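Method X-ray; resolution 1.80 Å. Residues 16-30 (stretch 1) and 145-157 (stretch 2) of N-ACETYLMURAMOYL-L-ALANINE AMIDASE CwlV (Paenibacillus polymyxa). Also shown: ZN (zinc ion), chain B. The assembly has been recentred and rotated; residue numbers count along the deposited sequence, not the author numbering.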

# COMPACT_ATOMS: atom_id res chain seq x y z
N GLY A 16 4.37 11.46 -7.20
CA GLY A 16 5.03 10.18 -7.01
C GLY A 16 5.68 9.88 -8.35
O GLY A 16 5.97 10.79 -9.12
N ALA A 17 5.90 8.60 -8.65
CA ALA A 17 6.52 8.22 -9.91
C ALA A 17 5.59 8.46 -11.09
O ALA A 17 4.38 8.31 -10.98
CB ALA A 17 6.94 6.75 -9.86
N VAL A 18 6.17 8.84 -12.23
CA VAL A 18 5.40 9.07 -13.44
C VAL A 18 5.61 7.82 -14.30
O VAL A 18 6.75 7.40 -14.52
CB VAL A 18 5.91 10.31 -14.21
CG1 VAL A 18 5.07 10.55 -15.46
CG2 VAL A 18 5.86 11.53 -13.30
N GLY A 19 4.52 7.21 -14.75
CA GLY A 19 4.63 6.01 -15.56
C GLY A 19 5.45 6.23 -16.82
O GLY A 19 5.61 7.36 -17.26
N ILE A 20 5.99 5.16 -17.39
CA ILE A 20 6.79 5.28 -18.59
C ILE A 20 5.95 5.84 -19.74
O ILE A 20 6.47 6.52 -20.63
CB ILE A 20 7.41 3.92 -19.00
CG1 ILE A 20 8.28 4.09 -20.25
CG2 ILE A 20 6.32 2.90 -19.22
CD1 ILE A 20 9.03 2.84 -20.64
N SER A 21 4.64 5.59 -19.71
CA SER A 21 3.73 6.08 -20.73
C SER A 21 3.63 7.60 -20.65
O SER A 21 3.25 8.26 -21.62
CB SER A 21 2.33 5.50 -20.52
OG SER A 21 1.73 6.09 -19.39
N ARG A 22 3.97 8.13 -19.48
CA ARG A 22 3.93 9.56 -19.20
C ARG A 22 2.50 10.06 -19.07
O ARG A 22 2.25 11.27 -19.05
CB ARG A 22 4.68 10.33 -20.29
N LYS A 23 1.55 9.13 -18.98
CA LYS A 23 0.14 9.48 -18.86
C LYS A 23 -0.46 9.10 -17.51
O LYS A 23 -1.60 9.45 -17.21
CB LYS A 23 -0.66 8.80 -19.97
N ASN A 24 0.32 8.39 -16.69
CA ASN A 24 -0.15 7.96 -15.38
C ASN A 24 0.77 8.41 -14.25
O ASN A 24 1.99 8.43 -14.40
CB ASN A 24 -0.28 6.44 -15.33
CG ASN A 24 -1.22 5.89 -16.37
OD1 ASN A 24 -0.83 5.08 -17.21
ND2 ASN A 24 -2.47 6.33 -16.33
N TYR A 25 0.17 8.75 -13.11
CA TYR A 25 0.90 9.18 -11.92
C TYR A 25 0.71 8.15 -10.82
O TYR A 25 -0.37 7.60 -10.67
CB TYR A 25 0.36 10.52 -11.41
CG TYR A 25 0.75 11.73 -12.22
CD1 TYR A 25 -0.04 12.88 -12.21
CD2 TYR A 25 1.92 11.74 -12.98
CE1 TYR A 25 0.32 14.01 -12.93
CE2 TYR A 25 2.29 12.87 -13.71
CZ TYR A 25 1.49 14.00 -13.67
OH TYR A 25 1.86 15.12 -14.39
N GLU A 26 1.77 7.90 -10.06
CA GLU A 26 1.68 6.93 -8.97
C GLU A 26 0.61 7.33 -7.95
O GLU A 26 -0.10 6.47 -7.43
CB GLU A 26 3.04 6.83 -8.26
CG GLU A 26 3.02 5.92 -7.04
CD GLU A 26 4.26 6.08 -6.18
OE1 GLU A 26 4.26 5.54 -5.05
OE2 GLU A 26 5.22 6.74 -6.63
N LYS A 27 0.51 8.63 -7.65
CA LYS A 27 -0.48 9.10 -6.68
C LYS A 27 -1.89 8.65 -7.02
O LYS A 27 -2.70 8.36 -6.14
CB LYS A 27 -0.44 10.63 -6.56
CG LYS A 27 -0.86 11.38 -7.81
CD LYS A 27 -1.05 12.87 -7.52
CE LYS A 27 -1.57 13.62 -8.74
NZ LYS A 27 -1.91 15.05 -8.43
N THR A 28 -2.17 8.60 -8.32
CA THR A 28 -3.48 8.19 -8.82
C THR A 28 -3.71 6.72 -8.50
O THR A 28 -4.78 6.34 -8.03
CB THR A 28 -3.55 8.40 -10.35
OG1 THR A 28 -3.14 9.73 -10.66
CG2 THR A 28 -4.97 8.18 -10.85
N PHE A 29 -2.70 5.90 -8.78
CA PHE A 29 -2.78 4.47 -8.50
C PHE A 29 -2.95 4.23 -7.00
O PHE A 29 -3.80 3.45 -6.58
CB PHE A 29 -1.51 3.77 -8.98
CG PHE A 29 -1.41 2.33 -8.56
CD1 PHE A 29 -2.15 1.35 -9.20
CD2 PHE A 29 -0.59 1.96 -7.49
CE1 PHE A 29 -2.09 0.02 -8.80
CE2 PHE A 29 -0.52 0.63 -7.08
CZ PHE A 29 -1.27 -0.35 -7.74
N ASN A 30 -2.12 4.90 -6.19
CA ASN A 30 -2.18 4.72 -4.75
C ASN A 30 -3.55 5.01 -4.16
O ASN A 30 -4.04 4.26 -3.32
CB ASN A 30 -1.12 5.60 -4.06
CG ASN A 30 0.30 5.22 -4.45
OD1 ASN A 30 0.55 4.11 -4.93
ND2 ASN A 30 1.24 6.13 -4.24
ZN ZN B . 5.74 6.07 -3.75
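Stretch 2, residues 145-157: YLSNAKEEATLFD

The apolar centre is built from Phe29, Leu146, Leu155 and Phe156. The CA-to-CB bond of Phe29 points toward stretch 2; chi1 is t. Leu155 CD2 lies over one face of its ring, 4.0 Å from the Phe29 ring centroid and 15° off the normal, a CH-pi contact. Phe29 CE1 is also 3.7 Å from Leu155 CG and only 3.1 Å from Leu155 O.

Phe156 is the first residue past the helix to leave helical phi/psi. Its CA-to-CB bond points sideways, but the end of the side chain comes nearer to stretch 1; chi1 is m. Asn24 CB sits over one face, 3.7 Å from the Phe156 ring centroid in a second CH-pi contact. Tyr25 O and Thr28 CB lie at the ring edge: Tyr25 O is 3.4 Å from Phe156 CZ, and Thr28 CB is 4.2 Å from Phe156 CE2. Phe29 CB packs 3.7 Å from Phe156 CZ. One ring thus touches both the loop and the first turn of the helix.

Leu146 packs beside the start of the stretch 1 helix. Its CD1 is 3.6 Å from Glu26 CB and 4.3 Å from Ala17 CB. Glu26 OE1 binds the zinc ion at 2.0 Å, while Glu26 OE2 accepts a hydrogen bond from Ala17 N at 2.8 Å. The packing of Leu146 therefore falls against a residue that is anchored at its carboxylate.

Stretch 2 enters at Tyr145, makes a type I turn from Tyr145 to Asn148, and then runs as a helix from Ala149 to Leu155. Stretch 1 is loop or turn up to Tyr25 and becomes a helix at Glu26 that continues beyond Asn30. The two segments bury 670 Å² between them, both sides summed. Along the contact they advance in the same sense: Gly19 lies nearest Leu146 (CA to CA 4.5 Å), Ile20 nearest Ser147 (CA to CA 4.8 Å), and Phe29 nearest Phe156 (CA to CA 6.8 Å).

Farther out, Ile20 lies over the start of the stretch 2 helix. Its CG2 is 4.1 Å from Ala149 CB and 3.5 Å from Ala149 N. Asn148 caps this helix, its OD1 accepting from Glu151 N at 2.7 Å.

The polar edge follows the type I turn from Gly19 to Arg22. Ile20 N donates to Leu146 O at 2.8 Å, and Gly19 CA makes a CA-H...O contact with the same Leu146 O at 3.2 Å. The CA-to-CB bond of Glu152 points toward stretch 1, and the side chain is extended, chi1 and chi2 both t. Its carboxylate takes two hydrogen bonds from one residue: Ser21 N to Glu152 OE2 at 2.9 Å, and Ser21 OG to Glu152 OE1 at 2.6 Å. Gly19 leaves room for this carboxylate. Gly19 CA is 3.3 Å from Glu152 OE1, and an ideal CB on Gly19 would lie 1.8 Å from Glu152 OE1, a clash.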

# COMPACT_ATOMS: atom_id res chain seq x y z
N TYR A 145 6.01 -1.88 -10.89
CA TYR A 145 6.80 -0.80 -11.47
C TYR A 145 6.09 -0.04 -12.58
O TYR A 145 5.67 -0.62 -13.58
CB TYR A 145 8.13 -1.35 -12.01
CG TYR A 145 9.12 -1.65 -10.93
CD1 TYR A 145 10.21 -0.81 -10.70
CD2 TYR A 145 8.95 -2.76 -10.09
CE1 TYR A 145 11.10 -1.06 -9.66
CE2 TYR A 145 9.84 -3.01 -9.05
CZ TYR A 145 10.91 -2.16 -8.84
OH TYR A 145 11.78 -2.42 -7.81
N LEU A 146 5.97 1.27 -12.40
CA LEU A 146 5.33 2.13 -13.38
C LEU A 146 6.31 2.48 -14.49
O LEU A 146 5.93 3.09 -15.49
CB LEU A 146 4.85 3.42 -12.71
CG LEU A 146 3.80 3.22 -11.62
CD1 LEU A 146 3.39 4.57 -11.04
CD2 LEU A 146 2.58 2.52 -12.21
N SER A 147 7.57 2.10 -14.30
CA SER A 147 8.62 2.36 -15.27
C SER A 147 8.70 1.28 -16.35
O SER A 147 9.46 1.40 -17.31
CB SER A 147 9.97 2.48 -14.55
OG SER A 147 10.09 1.51 -13.53
N ASN A 148 7.91 0.23 -16.18
CA ASN A 148 7.85 -0.87 -17.14
C ASN A 148 6.53 -0.70 -17.89
O ASN A 148 5.47 -0.61 -17.28
CB ASN A 148 7.90 -2.22 -16.42
CG ASN A 148 7.67 -3.39 -17.35
OD1 ASN A 148 6.54 -3.72 -17.70
ND2 ASN A 148 8.76 -4.03 -17.77
N ALA A 149 6.60 -0.63 -19.21
CA ALA A 149 5.41 -0.44 -20.04
C ALA A 149 4.26 -1.40 -19.75
O ALA A 149 3.13 -0.97 -19.51
CB ALA A 149 5.78 -0.51 -21.52
N LYS A 150 4.54 -2.69 -19.79
CA LYS A 150 3.50 -3.69 -19.54
C LYS A 150 2.96 -3.62 -18.11
O LYS A 150 1.75 -3.66 -17.89
CB LYS A 150 4.02 -5.10 -19.83
CG LYS A 150 3.90 -5.55 -21.29
CD LYS A 150 4.56 -6.90 -21.51
CE LYS A 150 4.09 -7.59 -22.79
NZ LYS A 150 2.64 -7.92 -22.79
N GLU A 151 3.87 -3.52 -17.15
CA GLU A 151 3.47 -3.47 -15.75
C GLU A 151 2.66 -2.21 -15.42
O GLU A 151 1.71 -2.28 -14.64
CB GLU A 151 4.69 -3.58 -14.84
CG GLU A 151 4.34 -4.05 -13.45
CD GLU A 151 5.44 -4.89 -12.83
OE1 GLU A 151 6.11 -4.40 -11.90
OE2 GLU A 151 5.62 -6.05 -13.28
N GLU A 152 3.04 -1.08 -16.00
CA GLU A 152 2.29 0.15 -15.75
C GLU A 152 0.84 -0.03 -16.20
O GLU A 152 -0.09 0.32 -15.49
CB GLU A 152 2.90 1.34 -16.51
CG GLU A 152 2.11 2.63 -16.31
CD GLU A 152 2.49 3.72 -17.29
OE1 GLU A 152 1.99 4.85 -17.13
OE2 GLU A 152 3.28 3.45 -18.22
N ALA A 153 0.67 -0.58 -17.40
CA ALA A 153 -0.67 -0.82 -17.94
C ALA A 153 -1.45 -1.73 -16.99
O ALA A 153 -2.62 -1.49 -16.70
CB ALA A 153 -0.57 -1.47 -19.32
N THR A 154 -0.78 -2.77 -16.51
CA THR A 154 -1.40 -3.71 -15.59
C THR A 154 -1.83 -3.04 -14.29
O THR A 154 -2.94 -3.28 -13.81
CB THR A 154 -0.43 -4.87 -15.27
OG1 THR A 154 -0.18 -5.62 -16.46
CG2 THR A 154 -1.02 -5.78 -14.21
N LEU A 155 -0.96 -2.21 -13.71
CA LEU A 155 -1.31 -1.55 -12.46
C LEU A 155 -2.52 -0.64 -12.61
O LEU A 155 -3.25 -0.42 -11.64
CB LEU A 155 -0.11 -0.75 -11.92
CG LEU A 155 0.63 -1.44 -10.76
CD1 LEU A 155 1.25 -2.75 -11.25
CD2 LEU A 155 1.69 -0.52 -10.19
N PHE A 156 -2.74 -0.11 -13.81
CA PHE A 156 -3.90 0.75 -14.02
C PHE A 156 -5.08 0.00 -14.63
O PHE A 156 -6.02 0.62 -15.13
CB PHE A 156 -3.53 1.96 -14.86
CG PHE A 156 -2.83 3.04 -14.07
CD1 PHE A 156 -1.47 2.95 -13.80
CD2 PHE A 156 -3.56 4.10 -13.54
CE1 PHE A 156 -0.84 3.91 -13.00
CE2 PHE A 156 -2.94 5.06 -12.74
CZ PHE A 156 -1.58 4.96 -12.47
N ASP A 157 -5.02 -1.32 -14.57
CA ASP A 157 -6.10 -2.16 -15.07
C ASP A 157 -7.07 -2.37 -13.90
O ASP A 157 -6.66 -2.77 -12.81
CB ASP A 157 -5.56 -3.50 -15.56
CG ASP A 157 -6.66 -4.46 -15.99
OD1 ASP A 157 -7.28 -5.11 -15.11
OD2 ASP A 157 -6.93 -4.55 -17.20
O HOH W 1 7.01 4.66 -4.45
O HOH W 2 7.56 6.57 -2.51